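Local coordinates for putative fructose-bisphosphate aldolase (Coccidioides immitis, PDB 3PM6), which is a putative class II aldolase of the TIM-barrel type, with a zinc ion bound by three histidines, at residues His25-Pro30 with Ile293-Lys298; Pro151-Glu155 with Leu167-Thr172. All coordinates share one frame; numbering follows the deposited sequence.

Interaction 1 of 2, residues His25-Pro30 with Ile293-Lys298; sequences HSFAIP and IDSTGK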
loop_
_atom_site.group_PDB
_atom_site.type_symbol
_atom_site.label_atom_id
_atom_site.label_comp_id
_atom_site.label_asym_id
_atom_site.label_seq_id
_atom_site.Cartn_x
_atom_site.Cartn_y
_atom_site.Cartn_z
ATOM N N HIS A 25 28.790 -15.558 -0.946
ATOM C CA HIS A 25 29.501 -14.369 -1.408
ATOM C C HIS A 25 29.709 -13.284 -0.356
ATOM O O HIS A 25 29.892 -12.123 -0.694
ATOM C CB HIS A 25 28.819 -13.813 -2.649
ATOM C CG HIS A 25 28.825 -14.770 -3.796
ATOM N ND1 HIS A 25 27.873 -15.755 -3.945
ATOM C CD2 HIS A 25 29.703 -14.935 -4.811
ATOM C CE1 HIS A 25 28.145 -16.465 -5.020
ATOM N NE2 HIS A 25 29.245 -15.985 -5.567
ATOM N N SER A 26 29.681 -13.665 0.919
ATOM C CA SER A 26 30.083 -12.772 2.006
ATOM C C SER A 26 29.332 -11.437 2.088
ATOM O O SER A 26 29.947 -10.374 2.280
ATOM C CB SER A 26 31.600 -12.504 1.934
ATOM O OG SER A 26 32.321 -13.554 2.553
ATOM N N PHE A 27 28.017 -11.471 1.917
ATOM C CA PHE A 27 27.237 -10.281 2.248
ATOM C C PHE A 27 25.937 -10.716 2.900
ATOM O O PHE A 27 25.729 -11.922 3.107
ATOM C CB PHE A 27 27.041 -9.369 1.035
ATOM C CG PHE A 27 26.194 -9.970 -0.057
ATOM C CD1 PHE A 27 26.730 -10.925 -0.937
ATOM C CD2 PHE A 27 24.861 -9.570 -0.210
ATOM C CE1 PHE A 27 25.937 -11.479 -1.935
ATOM C CE2 PHE A 27 24.064 -10.109 -1.205
ATOM C CZ PHE A 27 24.592 -11.075 -2.061
ATOM N N ALA A 28 25.090 -9.749 3.264
ATOM C CA ALA A 28 23.754 -10.057 3.788
ATOM C C ALA A 28 22.669 -9.341 2.984
ATOM O O ALA A 28 22.906 -8.277 2.402
ATOM C CB ALA A 28 23.652 -9.729 5.261
ATOM N N ILE A 29 21.495 -9.975 2.940
ATOM C CA ILE A 29 20.304 -9.453 2.295
ATOM C C ILE A 29 19.718 -8.402 3.247
ATOM O O ILE A 29 19.590 -8.660 4.443
ATOM C CB ILE A 29 19.274 -10.613 2.094
ATOM C CG1 ILE A 29 19.880 -11.732 1.232
ATOM C CG2 ILE A 29 17.915 -10.111 1.542
ATOM C CD1 ILE A 29 20.427 -11.286 -0.172
ATOM N N PRO A 30 19.415 -7.199 2.732
ATOM C CA PRO A 30 18.749 -6.217 3.592
ATOM C C PRO A 30 17.279 -6.585 3.716
ATOM O O PRO A 30 16.618 -6.700 2.717
ATOM C CB PRO A 30 18.900 -4.891 2.820
ATOM C CG PRO A 30 19.085 -5.298 1.344
ATOM C CD PRO A 30 19.672 -6.705 1.354
ATOM N N ILE A 293 26.097 -3.425 4.435
ATOM C CA ILE A 293 26.104 -4.888 4.478
ATOM C C ILE A 293 26.586 -5.528 3.166
ATOM O O ILE A 293 26.440 -6.737 2.963
ATOM C CB ILE A 293 24.743 -5.451 4.954
ATOM C CG1 ILE A 293 23.668 -5.303 3.877
ATOM C CG2 ILE A 293 24.345 -4.810 6.316
ATOM C CD1 ILE A 293 22.258 -5.753 4.363
ATOM N N ASP A 294 27.135 -4.692 2.277
ATOM C CA ASP A 294 27.753 -5.133 1.008
ATOM C C ASP A 294 26.802 -5.821 0.045
ATOM O O ASP A 294 27.222 -6.673 -0.701
ATOM C CB ASP A 294 28.974 -6.050 1.261
ATOM C CG ASP A 294 29.976 -5.441 2.211
ATOM O OD1 ASP A 294 30.304 -4.231 2.077
ATOM O OD2 ASP A 294 30.410 -6.170 3.132
ATOM N N SER A 295 25.518 -5.469 0.070
ATOM C CA SER A 295 24.584 -6.029 -0.886
ATOM C C SER A 295 24.554 -5.146 -2.143
ATOM O O SER A 295 24.071 -5.550 -3.200
ATOM C CB SER A 295 23.198 -6.175 -0.266
ATOM O OG SER A 295 22.591 -4.911 -0.063
ATOM N N THR A 296 25.081 -3.932 -2.012
ATOM C CA THR A 296 25.102 -2.988 -3.132
ATOM C C THR A 296 25.800 -3.662 -4.324
ATOM O O THR A 296 26.870 -4.265 -4.165
ATOM C CB THR A 296 25.800 -1.682 -2.707
ATOM O OG1 THR A 296 24.943 -0.983 -1.780
ATOM C CG2 THR A 296 26.158 -0.783 -3.929
ATOM N N GLY A 297 25.167 -3.615 -5.494
ATOM C CA GLY A 297 25.780 -4.172 -6.697
ATOM C C GLY A 297 25.650 -5.672 -6.862
ATOM O O GLY A 297 25.930 -6.195 -7.943
ATOM N N LYS A 298 25.200 -6.388 -5.829
ATOM C CA LYS A 298 25.190 -7.852 -5.897
ATOM C C LYS A 298 24.120 -8.495 -6.796
ATOM O O LYS A 298 24.235 -9.684 -7.141
ATOM C CB LYS A 298 25.175 -8.474 -4.504
ATOM C CG LYS A 298 26.393 -8.094 -3.614
ATOM C CD LYS A 298 27.665 -8.931 -3.967
ATOM C CE LYS A 298 28.743 -8.784 -2.873
ATOM N NZ LYS A 298 29.266 -7.374 -2.728
#
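Lys298 lays its aliphatic chain over one face of the Phe27 ring, the lysine running antiparallel to the direction in which the phenylalanine leaves its backbone. CG of Lys298 stands 3.7 Å from the centroid of the Phe27 ring and only 5° off its normal, a CH-pi contact, while Lys298 CB lies near Phe27 CZ and Lys298 CE reaches Phe27 CD1 at 3.5 Å. Bends at chi2 and chi4 carry the chain across the ring, and NZ of Lys298 then donates a hydrogen bond to Asp294 O (3.0 Å), tilted 26° from the carbonyl plane. Phe27 CB rests 3.2 Å from that same Asp294 O, and the ring also packs on Phe21 and Ala22 of helix 16-24.

The contact lies at the N-terminal end of the strands of a TIM barrel: residues 25-30 lead from helix 16-24 into the first strand, and residues 293-298 follow the C-terminal helix 271-292. Asp294, with positive phi, is the C-prime residue of the Schellman motif that ends this helix, and a type II turn from Ser295 to Lys298 follows. Asp294 OD1 makes a salt bridge to Lys234.

Toward the strand, with CD1 anti to CA about CB-CG1 (chi2 -175°), Ile293 puts CD1 3.8 Å from Pro30 CB and against the carbonyl O of Ala28. A weak but nearly straight bond, Ala28 N to Ile293 O at 3.3 Å, joins the two backbones.

Interaction 2 of 2, residues Pro151-Glu155 with Leu167-Thr172; sequences PGRIE and LEGVLT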
loop_
_atom_site.group_PDB
_atom_site.type_symbol
_atom_site.label_atom_id
_atom_site.label_comp_id
_atom_site.label_asym_id
_atom_site.label_seq_id
_atom_site.Cartn_x
_atom_site.Cartn_y
_atom_site.Cartn_z
ATOM N N PRO A 151 15.847 -19.675 17.980
ATOM C CA PRO A 151 16.251 -20.660 19.000
ATOM C C PRO A 151 16.748 -19.937 20.233
ATOM O O PRO A 151 17.906 -20.106 20.633
ATOM C CB PRO A 151 17.403 -21.401 18.325
ATOM C CG PRO A 151 17.968 -20.432 17.356
ATOM C CD PRO A 151 16.924 -19.400 17.022
ATOM N N GLY A 152 15.880 -19.140 20.840
ATOM C CA GLY A 152 16.267 -18.400 22.052
ATOM C C GLY A 152 15.199 -17.371 22.283
ATOM O O GLY A 152 14.095 -17.544 21.773
ATOM N N ARG A 153 15.505 -16.330 23.052
ATOM C CA ARG A 153 14.576 -15.216 23.260
ATOM C C ARG A 153 15.308 -13.873 23.295
ATOM O O ARG A 153 15.960 -13.533 24.288
ATOM C CB ARG A 153 13.770 -15.383 24.549
ATOM C CG ARG A 153 12.564 -14.425 24.616
ATOM C CD ARG A 153 11.828 -14.612 25.942
ATOM N NE ARG A 153 11.303 -15.977 25.990
ATOM C CZ ARG A 153 11.321 -16.763 27.064
ATOM N NH1 ARG A 153 11.849 -16.335 28.220
ATOM N NH2 ARG A 153 10.795 -17.984 26.977
ATOM N N ILE A 154 15.190 -13.144 22.184
ATOM C CA ILE A 154 15.570 -11.755 22.091
ATOM C C ILE A 154 14.584 -10.929 22.911
ATOM O O ILE A 154 13.349 -11.116 22.830
ATOM C CB ILE A 154 15.658 -11.294 20.583
ATOM C CG1 ILE A 154 16.694 -12.147 19.836
ATOM C CG2 ILE A 154 16.072 -9.824 20.493
ATOM C CD1 ILE A 154 16.609 -12.071 18.301
ATOM N N GLU A 155 15.117 -10.031 23.729
ATOM C CA GLU A 155 14.278 -9.177 24.552
ATOM C C GLU A 155 13.874 -7.909 23.829
ATOM O O GLU A 155 14.533 -7.471 22.893
ATOM C CB GLU A 155 15.014 -8.816 25.843
ATOM C CG GLU A 155 15.235 -10.027 26.749
ATOM C CD GLU A 155 15.879 -9.653 28.075
ATOM O OE1 GLU A 155 17.122 -9.735 28.163
ATOM O OE2 GLU A 155 15.140 -9.276 29.017
ATOM N N LEU A 167 9.379 -11.585 30.801
ATOM C CA LEU A 167 10.130 -12.725 30.226
ATOM C C LEU A 167 11.618 -12.445 30.285
ATOM O O LEU A 167 12.055 -11.302 30.040
ATOM C CB LEU A 167 9.720 -13.037 28.764
ATOM C CG LEU A 167 8.283 -13.477 28.461
ATOM C CD1 LEU A 167 8.082 -13.655 26.970
ATOM C CD2 LEU A 167 7.888 -14.765 29.217
ATOM N N GLU A 168 12.389 -13.485 30.587
ATOM C CA GLU A 168 13.861 -13.374 30.642
ATOM C C GLU A 168 14.465 -13.562 29.245
ATOM O O GLU A 168 13.900 -14.251 28.388
ATOM C CB GLU A 168 14.461 -14.444 31.572
ATOM C CG GLU A 168 14.219 -14.239 33.074
ATOM C CD GLU A 168 14.718 -15.436 33.902
ATOM O OE1 GLU A 168 15.617 -16.170 33.416
ATOM O OE2 GLU A 168 14.198 -15.649 35.030
ATOM N N GLY A 169 15.605 -12.938 29.024
ATOM C CA GLY A 169 16.417 -13.201 27.855
ATOM C C GLY A 169 16.907 -14.628 27.895
ATOM O O GLY A 169 17.218 -15.147 28.978
ATOM N N VAL A 170 16.888 -15.273 26.733
ATOM C CA VAL A 170 17.506 -16.600 26.543
ATOM C C VAL A 170 18.463 -16.523 25.342
ATOM O O VAL A 170 18.033 -16.418 24.170
ATOM C CB VAL A 170 16.481 -17.772 26.341
ATOM C CG1 VAL A 170 17.212 -19.139 26.183
ATOM C CG2 VAL A 170 15.472 -17.862 27.487
ATOM N N LEU A 171 19.758 -16.580 25.665
ATOM C CA LEU A 171 20.846 -16.680 24.699
ATOM C C LEU A 171 20.916 -18.003 23.956
ATOM O O LEU A 171 20.722 -19.078 24.528
ATOM C CB LEU A 171 22.194 -16.401 25.390
ATOM C CG LEU A 171 22.352 -15.005 26.006
ATOM C CD1 LEU A 171 23.751 -14.849 26.667
ATOM C CD2 LEU A 171 22.106 -13.888 24.956
ATOM N N THR A 172 21.248 -17.937 22.676
ATOM C CA THR A 172 21.215 -19.140 21.847
ATOM C C THR A 172 22.499 -19.948 21.976
ATOM O O THR A 172 23.581 -19.394 21.874
ATOM C CB THR A 172 21.007 -18.771 20.365
ATOM O OG1 THR A 172 19.719 -18.151 20.196
ATOM C CG2 THR A 172 21.086 -19.992 19.515
HETATM O O HOH W 1 12.613 -9.062 28.713
#
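Arg153 and Val170 pair their backbones in both directions: Arg153 N donates to Val170 O at 2.8 Å, and Val170 N returns a bond to Arg153 O at 3.1 Å. Both donors lie in the plane of the carbonyl they reach, on a lone pair, making a single antiparallel bridge of the hydrogen-bonded kind.

The Arg153 side chain leaves with CG anti to the backbone N (chi1 -166°), runs straight to CD and bends at chi3, which brings the guanidinium to the backbone of the other segment. NH1 of Arg153 donates to Glu168 O at 2.9 Å, on a lone pair of that carbonyl, although the oxygen sits 21° out of the guanidinium plane. Leu167 CD1 lies over one face of the group and Val170 CG2 over the opposite one. NE and NH2 are satisfied by the loop after strand 116-119, NE by Ser122 O and NH2 by Phe124 O.

At the other end, Thr172 OG1 donates to Pro151 O at 2.7 Å from above the carbonyl plane, and the same hydroxyl accepts from Ala191 N. Thr172 CG2 meets Pro151 CG at 3.8 Å. Between these bonds Gly152 brings CA within 3.4 Å of Val170 O.

Glu155 approaches Leu167 O through water, which lies 2.6 Å from Glu155 OE2 and 2.7 Å from Leu167 O.

Both segments belong to the long loop between strand 146-149 and helix 174-181, at the end of the barrel where zinc binds, and Ile154 touches the zinc ligands His196 and His227. With each guanidinium nitrogen given a carbonyl, the positive charge of Arg153 is probably offset by main-chain dipoles, and the arginine probably ties the backbone at Glu168 to the loop after strand 116-119.

In the fold
Interaction 1 is the more buried contact and lies at the barrel end away from the metal, where the first strand begins and the C-terminal helix has just finished, so residues nearly a whole chain apart meet. Interaction 2 is partly buried and local, folding one strand-to-helix loop against itself on the zinc side; the side chain of Glu155 is about 11 Å from zinc, against about 14 Å for that of Pro30. The centres of interactions 1 and 2 are 27 Å apart, and the two do not touch. The chemistry follows the setting: 25-30 with 293-298 relies on apolar and CH-pi contacts and one weak backbone bond, whereas 151-155 with 167-172 relies on four direct hydrogen bonds and a water.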